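Local coordinates for protein cytosolic phospholipase A2 delta (Homo sapiens, PDB 5IZ5) that hydrolyses glycerophospholipids at the sn-2 position in a calcium-dependent manner, preferring linoleic acid there, and carries an N-terminal C2 domain that associates with membranes, at residues L53-K66 and V75-Q87. The protein carries 3 engineered substitutions. Sequence-based numbering, arbitrary orientation.
With SO4 (sulfate ion), chain O.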
# COMPACT_ATOMS: atom_id res chain seq x y z
N LEU B 53 -28.80 -3.99 -13.10
CA LEU B 53 -28.59 -2.90 -12.15
C LEU B 53 -27.70 -3.37 -11.02
O LEU B 53 -27.97 -4.39 -10.37
CB LEU B 53 -29.91 -2.41 -11.55
CG LEU B 53 -31.06 -2.04 -12.49
CD1 LEU B 53 -32.21 -1.47 -11.67
CD2 LEU B 53 -30.62 -1.03 -13.54
N GLN B 54 -26.63 -2.61 -10.79
CA GLN B 54 -25.73 -2.85 -9.67
C GLN B 54 -25.51 -1.52 -8.96
O GLN B 54 -25.41 -0.49 -9.60
CB GLN B 54 -24.40 -3.38 -10.16
CG GLN B 54 -24.47 -4.71 -10.87
CD GLN B 54 -23.20 -4.95 -11.66
OE1 GLN B 54 -22.95 -4.25 -12.65
NE2 GLN B 54 -22.40 -5.91 -11.24
N LEU B 55 -25.42 -1.58 -7.65
CA LEU B 55 -25.13 -0.41 -6.84
C LEU B 55 -23.77 -0.62 -6.22
O LEU B 55 -23.51 -1.68 -5.64
CB LEU B 55 -26.19 -0.22 -5.76
CG LEU B 55 -26.14 1.07 -4.94
CD1 LEU B 55 -26.44 2.29 -5.81
CD2 LEU B 55 -27.11 1.00 -3.77
N SER B 56 -22.90 0.37 -6.34
CA SER B 56 -21.51 0.27 -5.86
C SER B 56 -21.41 -0.10 -4.38
O SER B 56 -20.44 -0.73 -3.96
CB SER B 56 -20.77 1.59 -6.13
OG SER B 56 -21.41 2.67 -5.47
N THR B 57 -22.42 0.28 -3.60
CA THR B 57 -22.45 0.04 -2.15
C THR B 57 -23.32 -1.18 -1.74
O THR B 57 -23.62 -1.38 -0.56
CB THR B 57 -22.96 1.31 -1.42
OG1 THR B 57 -24.21 1.71 -1.99
CG2 THR B 57 -21.95 2.45 -1.58
N ALA B 58 -23.72 -1.97 -2.73
CA ALA B 58 -24.41 -3.24 -2.49
C ALA B 58 -23.79 -4.33 -3.38
O ALA B 58 -24.44 -4.88 -4.27
CB ALA B 58 -25.89 -3.10 -2.78
N PRO B 59 -22.51 -4.63 -3.14
CA PRO B 59 -21.85 -5.67 -3.92
C PRO B 59 -22.54 -7.01 -3.75
O PRO B 59 -22.94 -7.37 -2.65
CB PRO B 59 -20.44 -5.71 -3.33
CG PRO B 59 -20.62 -5.25 -1.93
CD PRO B 59 -21.68 -4.20 -2.00
N GLY B 60 -22.72 -7.73 -4.86
CA GLY B 60 -23.32 -9.06 -4.83
C GLY B 60 -24.83 -9.07 -4.98
O GLY B 60 -25.42 -10.13 -5.13
N MET B 61 -25.45 -7.89 -4.92
CA MET B 61 -26.86 -7.71 -5.22
C MET B 61 -27.01 -7.17 -6.64
O MET B 61 -26.75 -6.01 -6.90
CB MET B 61 -27.46 -6.72 -4.21
CG MET B 61 -27.23 -7.08 -2.74
SD MET B 61 -28.16 -8.52 -2.17
CE MET B 61 -29.84 -8.10 -2.62
N LYS B 62 -27.40 -8.03 -7.58
CA LYS B 62 -27.64 -7.66 -8.96
C LYS B 62 -29.13 -7.73 -9.16
O LYS B 62 -29.75 -8.66 -8.66
CB LYS B 62 -27.02 -8.67 -9.93
CG LYS B 62 -25.58 -8.42 -10.31
CD LYS B 62 -25.22 -9.13 -11.59
CE LYS B 62 -23.72 -9.23 -11.81
NZ LYS B 62 -23.40 -9.74 -13.17
N PHE B 63 -29.68 -6.78 -9.89
CA PHE B 63 -31.01 -6.92 -10.45
C PHE B 63 -30.91 -7.07 -11.96
O PHE B 63 -30.02 -6.51 -12.60
CB PHE B 63 -31.90 -5.73 -10.09
CG PHE B 63 -32.23 -5.66 -8.62
CD1 PHE B 63 -32.94 -6.68 -8.00
CD2 PHE B 63 -31.84 -4.56 -7.86
CE1 PHE B 63 -33.24 -6.62 -6.65
CE2 PHE B 63 -32.14 -4.49 -6.51
CZ PHE B 63 -32.84 -5.52 -5.90
N LYS B 64 -31.84 -7.84 -12.52
CA LYS B 64 -31.83 -8.18 -13.93
C LYS B 64 -33.27 -8.10 -14.44
O LYS B 64 -34.17 -8.69 -13.85
CB LYS B 64 -31.27 -9.60 -14.11
CG LYS B 64 -31.10 -10.06 -15.55
CD LYS B 64 -30.46 -11.45 -15.60
CE LYS B 64 -30.45 -12.01 -17.02
NZ LYS B 64 -29.45 -13.11 -17.18
N THR B 65 -33.48 -7.35 -15.52
CA THR B 65 -34.80 -7.31 -16.16
C THR B 65 -34.99 -8.61 -16.92
O THR B 65 -34.07 -9.42 -17.04
CB THR B 65 -34.95 -6.16 -17.17
OG1 THR B 65 -34.03 -6.33 -18.25
CG2 THR B 65 -34.73 -4.80 -16.50
N LYS B 66 -36.20 -8.80 -17.45
CA LYS B 66 -36.44 -9.88 -18.39
C LYS B 66 -35.67 -9.61 -19.67
O LYS B 66 -35.40 -8.45 -20.01
CB LYS B 66 -37.93 -10.01 -18.69
CG LYS B 66 -38.74 -10.54 -17.52
CD LYS B 66 -40.15 -10.92 -17.95
CE LYS B 66 -41.03 -11.24 -16.76
NZ LYS B 66 -41.47 -10.01 -16.04
N VAL B 75 -38.84 -2.44 -24.50
CA VAL B 75 -39.64 -1.79 -23.46
C VAL B 75 -39.86 -2.80 -22.34
O VAL B 75 -40.64 -3.74 -22.50
CB VAL B 75 -41.01 -1.33 -24.01
CG1 VAL B 75 -41.85 -0.69 -22.91
CG2 VAL B 75 -40.82 -0.36 -25.17
N TRP B 76 -39.17 -2.61 -21.22
CA TRP B 76 -39.26 -3.54 -20.09
C TRP B 76 -40.31 -3.10 -19.07
O TRP B 76 -41.12 -3.92 -18.62
CB TRP B 76 -37.91 -3.63 -19.37
CG TRP B 76 -36.80 -4.24 -20.16
CD1 TRP B 76 -36.55 -5.57 -20.34
CD2 TRP B 76 -35.75 -3.53 -20.84
NE1 TRP B 76 -35.42 -5.74 -21.11
CE2 TRP B 76 -34.91 -4.50 -21.43
CE3 TRP B 76 -35.45 -2.18 -21.01
CZ2 TRP B 76 -33.78 -4.16 -22.18
CZ3 TRP B 76 -34.33 -1.84 -21.76
CH2 TRP B 76 -33.51 -2.82 -22.33
N ASN B 77 -40.28 -1.83 -18.70
CA ASN B 77 -41.12 -1.28 -17.64
C ASN B 77 -41.09 -2.13 -16.36
O ASN B 77 -42.13 -2.60 -15.88
CB ASN B 77 -42.56 -1.10 -18.14
CG ASN B 77 -43.44 -0.36 -17.14
OD1 ASN B 77 -42.95 0.46 -16.36
ND2 ASN B 77 -44.73 -0.65 -17.16
N GLU B 78 -39.89 -2.33 -15.82
CA GLU B 78 -39.72 -3.05 -14.56
C GLU B 78 -39.10 -2.12 -13.52
O GLU B 78 -38.22 -1.31 -13.83
CB GLU B 78 -38.83 -4.28 -14.75
CG GLU B 78 -39.48 -5.39 -15.56
CD GLU B 78 -38.55 -6.57 -15.77
OE1 GLU B 78 -38.06 -7.13 -14.77
OE2 GLU B 78 -38.31 -6.93 -16.94
N ALA B 79 -39.56 -2.26 -12.27
CA ALA B 79 -39.09 -1.43 -11.17
C ALA B 79 -38.35 -2.28 -10.13
O ALA B 79 -38.71 -3.43 -9.89
CB ALA B 79 -40.25 -0.72 -10.52
N PHE B 80 -37.32 -1.69 -9.54
CA PHE B 80 -36.51 -2.36 -8.52
C PHE B 80 -36.26 -1.39 -7.35
O PHE B 80 -36.26 -0.17 -7.54
CB PHE B 80 -35.19 -2.83 -9.13
CG PHE B 80 -35.35 -3.71 -10.35
CD1 PHE B 80 -35.40 -5.09 -10.23
CD2 PHE B 80 -35.44 -3.15 -11.62
CE1 PHE B 80 -35.54 -5.90 -11.35
CE2 PHE B 80 -35.59 -3.95 -12.74
CZ PHE B 80 -35.64 -5.33 -12.60
N ARG B 81 -36.04 -1.94 -6.16
CA ARG B 81 -35.93 -1.15 -4.93
C ARG B 81 -34.64 -1.39 -4.16
O ARG B 81 -34.28 -2.54 -3.90
CB ARG B 81 -37.12 -1.44 -4.03
CG ARG B 81 -38.37 -0.69 -4.44
CD ARG B 81 -39.62 -1.35 -3.85
NE ARG B 81 -40.49 -1.94 -4.88
CZ ARG B 81 -40.43 -3.20 -5.32
NH1 ARG B 81 -39.54 -4.07 -4.84
NH2 ARG B 81 -41.29 -3.59 -6.26
N PHE B 82 -33.98 -0.30 -3.79
CA PHE B 82 -32.77 -0.32 -2.96
C PHE B 82 -32.96 0.47 -1.67
O PHE B 82 -33.64 1.49 -1.65
CB PHE B 82 -31.62 0.37 -3.71
CG PHE B 82 -31.18 -0.33 -4.98
CD1 PHE B 82 -30.16 -1.27 -4.94
CD2 PHE B 82 -31.73 -0.01 -6.21
CE1 PHE B 82 -29.72 -1.90 -6.10
CE2 PHE B 82 -31.29 -0.63 -7.38
CZ PHE B 82 -30.28 -1.57 -7.33
N LEU B 83 -32.33 0.03 -0.58
CA LEU B 83 -32.15 0.88 0.59
C LEU B 83 -30.86 1.70 0.41
O LEU B 83 -29.79 1.13 0.15
CB LEU B 83 -32.13 0.06 1.88
CG LEU B 83 -32.85 0.72 3.08
CD1 LEU B 83 -34.31 1.06 2.75
CD2 LEU B 83 -32.81 -0.15 4.33
N ILE B 84 -30.97 3.02 0.52
CA ILE B 84 -29.88 3.95 0.24
C ILE B 84 -29.46 4.72 1.50
O ILE B 84 -30.28 5.35 2.16
CB ILE B 84 -30.32 4.96 -0.85
CG1 ILE B 84 -30.60 4.24 -2.18
CG2 ILE B 84 -29.28 6.07 -1.03
CD1 ILE B 84 -29.44 3.45 -2.75
N GLN B 85 -28.17 4.65 1.82
CA GLN B 85 -27.57 5.43 2.91
C GLN B 85 -27.04 6.74 2.34
O GLN B 85 -26.11 6.75 1.54
CB GLN B 85 -26.45 4.63 3.58
CG GLN B 85 -25.64 5.35 4.65
CD GLN B 85 -26.50 6.06 5.67
OE1 GLN B 85 -26.59 7.28 5.67
NE2 GLN B 85 -27.12 5.29 6.56
N SER B 86 -27.65 7.85 2.76
CA SER B 86 -27.31 9.17 2.23
C SER B 86 -25.87 9.62 2.52
O SER B 86 -25.32 10.43 1.80
CB SER B 86 -28.29 10.23 2.77
OG SER B 86 -28.19 10.32 4.19
N GLN B 87 -25.27 9.08 3.58
CA GLN B 87 -23.92 9.45 3.99
C GLN B 87 -22.77 8.78 3.21
O GLN B 87 -21.59 9.11 3.43
CB GLN B 87 -23.73 9.15 5.46
CG GLN B 87 -24.55 10.00 6.41
CD GLN B 87 -24.44 11.49 6.13
OE1 GLN B 87 -25.23 12.02 5.35
NE2 GLN B 87 -23.48 12.16 6.76
S SO4 O . -23.04 -6.98 -8.04
O1 SO4 O . -21.81 -7.10 -7.23
O2 SO4 O . -23.54 -5.58 -7.99
O3 SO4 O . -22.73 -7.37 -9.43
O4 SO4 O . -24.08 -7.89 -7.53
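Phe63 wedges between Phe80 and Phe82, and the three rings form an aromatic cluster where strand 75-85 runs nearly along the hairpin, parallel to strand 53-55 and antiparallel to strand 62-64. Followed outward, Phe80 first lays its CB over one face of the Phe63 ring, a CH-pi contact 4.2 Å from the centroid. Having CG anti to its carbonyl carbon (chi1 -54°) carries the ring along Phe63, where Phe80 CD1 lies 3.6 Å from Phe63 CB. On the other flank Phe80 CD2 meets Leu53 CD1, also at 3.6 Å; farther out CE2 has the methyl CG2 of Thr65 at its edge, and CZ comes near Lys64 O. With an alanine here, Leu53 CD1 and Thr65 CG2 would probably lose their aromatic partner and the Phe63 ring would be less firmly held. Phe63 also turns its edge to the face of Phe82, the planes at 77°, and Phe82 in turn packs against Leu55 CB. Past the cluster, Lys66 N gives a nearly straight hydrogen bond (2.9 Å, 172°) to the syn lone pair of Glu78 OE2. Thr65 CB sits over the five-membered ring of Trp76, while its OG1 donates a hydrogen bond to Lys66 O and is also hydrogen-bonded to Val51 N. The arrangement joins the two sheets of the C2 beta-sandwich: strand 75-85 pairs with strand 21-36 in one, strand 49-55 with strand 91-98 in the other, 62-64 at its edge; Leu92 packs on Leu55 and Phe82, Leu94 on Leu53.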